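Local coordinates for transferrin binding protein B (Actinobacillus suis, PDB 3PQU) that probably captures host transferrin at the bacterial outer membrane as a surface lipoprotein, serving iron acquisition, at residues Y104-G109 / K114-Q119. Numbering follows the deposited sequence. Where two conformers were deposited one is given.
Sequences YHSHDG and KKRNLQ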
loop_
_atom_site.group_PDB
_atom_site.type_symbol
_atom_site.label_atom_id
_atom_site.label_comp_id
_atom_site.label_asym_id
_atom_site.label_seq_id
_atom_site.Cartn_x
_atom_site.Cartn_y
_atom_site.Cartn_z
ATOM N N TYR A 104 5.595 -8.339 24.846
ATOM C CA TYR A 104 5.313 -9.400 23.883
ATOM C C TYR A 104 4.775 -8.844 22.569
ATOM O O TYR A 104 4.195 -7.755 22.534
ATOM C CB TYR A 104 4.292 -10.376 24.478
ATOM C CG TYR A 104 4.773 -11.109 25.705
ATOM C CD1 TYR A 104 5.752 -12.097 25.616
ATOM C CD2 TYR A 104 4.248 -10.814 26.960
ATOM C CE1 TYR A 104 6.204 -12.774 26.754
ATOM C CE2 TYR A 104 4.685 -11.487 28.099
ATOM C CZ TYR A 104 5.657 -12.469 27.987
ATOM O OH TYR A 104 6.075 -13.138 29.111
ATOM N N HIS A 105 4.960 -9.588 21.486
ATOM C CA HIS A 105 4.247 -9.263 20.256
ATOM C C HIS A 105 3.963 -10.509 19.407
ATOM O O HIS A 105 4.575 -11.557 19.595
ATOM C CB HIS A 105 4.941 -8.150 19.463
ATOM C CG HIS A 105 6.223 -8.572 18.823
ATOM N ND1 HIS A 105 6.284 -9.079 17.541
ATOM C CD2 HIS A 105 7.499 -8.560 19.286
ATOM C CE1 HIS A 105 7.541 -9.367 17.244
ATOM N NE2 HIS A 105 8.300 -9.060 18.285
ATOM N N SER A 106 3.001 -10.380 18.503
ATOM C CA SER A 106 2.432 -11.506 17.808
ATOM C C SER A 106 3.407 -12.207 16.853
ATOM O O SER A 106 3.099 -13.283 16.355
ATOM C CB SER A 106 1.184 -11.054 17.029
ATOM O OG SER A 106 1.506 -9.923 16.230
ATOM N N HIS A 107 4.546 -11.588 16.559
ATOM C CA HIS A 107 5.545 -12.258 15.724
ATOM C C HIS A 107 6.806 -12.644 16.530
ATOM O O HIS A 107 7.848 -12.966 15.943
ATOM C CB HIS A 107 5.937 -11.393 14.501
ATOM C CG HIS A 107 4.911 -11.377 13.401
ATOM N ND1 HIS A 107 5.062 -12.087 12.232
ATOM C CD2 HIS A 107 3.718 -10.744 13.303
ATOM C CE1 HIS A 107 4.011 -11.885 11.453
ATOM N NE2 HIS A 107 3.177 -11.075 12.083
ATOM N N ASP A 108 6.721 -12.618 17.860
ATOM C CA ASP A 108 7.942 -12.778 18.674
ATOM C C ASP A 108 8.437 -14.222 18.748
ATOM O O ASP A 108 9.496 -14.496 19.301
ATOM C CB ASP A 108 7.837 -12.114 20.068
ATOM C CG ASP A 108 6.923 -12.872 21.042
ATOM O OD1 ASP A 108 6.630 -14.060 20.830
ATOM O OD2 ASP A 108 6.504 -12.276 22.051
ATOM N N GLY A 109 7.659 -15.140 18.190
ATOM C CA GLY A 109 8.067 -16.530 18.100
ATOM C C GLY A 109 8.157 -17.309 19.400
ATOM O O GLY A 109 8.677 -18.412 19.396
ATOM N N LYS A 114 2.496 -17.376 18.102
ATOM C CA LYS A 114 3.294 -16.198 17.754
ATOM C C LYS A 114 4.419 -16.529 16.767
ATOM O O LYS A 114 5.340 -15.728 16.556
ATOM C CB LYS A 114 3.803 -15.484 19.016
ATOM C CG LYS A 114 2.666 -15.122 19.978
ATOM C CD LYS A 114 3.104 -14.194 21.102
ATOM C CE LYS A 114 3.850 -14.966 22.185
ATOM N NZ LYS A 114 4.525 -14.036 23.124
ATOM N N LYS A 115 4.338 -17.716 16.162
ATOM C CA LYS A 115 5.250 -18.081 15.068
ATOM C C LYS A 115 4.481 -17.893 13.772
ATOM O O LYS A 115 3.636 -18.712 13.405
ATOM C CB LYS A 115 5.733 -19.534 15.199
ATOM C CG LYS A 115 6.542 -19.812 16.447
ATOM C CD LYS A 115 6.855 -21.310 16.604
ATOM C CE LYS A 115 7.699 -21.548 17.857
ATOM N NZ LYS A 115 7.967 -22.992 18.093
ATOM N N ARG A 116 4.733 -16.780 13.105
ATOM C CA ARG A 116 3.921 -16.394 11.959
ATOM C C ARG A 116 4.856 -16.041 10.815
ATOM O O ARG A 116 5.415 -14.949 10.760
ATOM C CB ARG A 116 3.039 -15.200 12.314
ATOM C CG ARG A 116 2.151 -15.413 13.550
ATOM C CD ARG A 116 1.239 -14.215 13.725
ATOM N NE ARG A 116 0.340 -14.344 14.870
ATOM C CZ ARG A 116 -0.657 -13.506 15.121
ATOM N NH1 ARG A 116 -0.883 -12.482 14.298
ATOM N NH2 ARG A 116 -1.418 -13.689 16.197
ATOM N N ASN A 117 5.003 -16.973 9.895
ATOM C CA ASN A 117 6.013 -16.869 8.844
ATOM C C ASN A 117 5.517 -16.083 7.641
ATOM O O ASN A 117 5.076 -16.675 6.659
ATOM C CB ASN A 117 6.456 -18.271 8.403
ATOM C CG ASN A 117 7.621 -18.242 7.414
ATOM O OD1 ASN A 117 8.569 -17.468 7.565
ATOM N ND2 ASN A 117 7.557 -19.107 6.404
ATOM N N LEU A 118 5.580 -14.754 7.732
ATOM C CA LEU A 118 5.214 -13.874 6.622
ATOM C C LEU A 118 6.452 -13.127 6.186
ATOM O O LEU A 118 7.319 -12.831 7.008
ATOM C CB LEU A 118 4.132 -12.877 7.049
ATOM C CG LEU A 118 2.870 -13.554 7.571
ATOM C CD1 LEU A 118 1.905 -12.534 8.188
ATOM C CD2 LEU A 118 2.228 -14.317 6.431
ATOM N N GLN A 119 6.540 -12.815 4.900
ATOM C CA GLN A 119 7.722 -12.150 4.390
ATOM C C GLN A 119 7.507 -10.655 4.189
ATOM O O GLN A 119 8.442 -9.871 4.311
ATOM C CB GLN A 119 8.183 -12.798 3.070
ATOM C CG GLN A 119 9.351 -12.074 2.437
ATOM C CD GLN A 119 9.913 -12.781 1.204
ATOM O OE1 GLN A 119 9.318 -13.727 0.676
ATOM N NE2 GLN A 119 11.069 -12.320 0.745
HETATM O O HOH W 1 0.412 -11.888 11.604
HETATM O O HOH W 2 6.985 -15.044 13.882
#
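Asp108 and Lys114 form a salt bridge between the turn after strand 103-105 and the loop that leads on to strand 121-128. Lys114 NZ lies 2.9 Å from Asp108 OD2 and uses the syn lone pair of that oxygen. Its bond to Asp108 OD1 is weak. OD2 also accepts from His105 N, which comes in from above the carboxylate plane, so two donors hold this oxygen. The lysine chain bends at chi3 (-78°), bringing Lys114 NZ to the carboxylate and to 3.4 Å from Tyr104 CD1.

Backbone bonds shape the turn. Residues 105-108 form a type I beta turn, closed by Asp108 N to His105 O. Gly109 N then donates to Lys114 O at 2.9 Å. Lys114 CA also makes a CA-H...O contact with Ser106 O, 3.2 Å away.

Arg116 makes a CH-pi contact and packs against Ser106. The Arg116 and His107 side chains cross at about a right angle, and Arg116 CD lies over one ring face, 4.2 Å from the His107 ring centroid. Ser106 CB sits over the centre of the guanidinium, 3.6 Å from Arg116 CZ. Leu118 CD1 meets the ring edge at His107 CE1.

Two waters add bridges. One joins His107 NE2 to Arg116 NH1. The other accepts from Arg116 N, and its O lies 3.1 Å from His107 O, probably donating to it.

Within the N-lobe handle, the turn follows an outermost strand of a five-stranded antiparallel sheet. Ser106 OG and His107 NE2 bond to strand 121-128, while Arg116 reaches Asp177 of strand 170-183 and Leu118 packs on strand 318-326, both in the adjoining barrel.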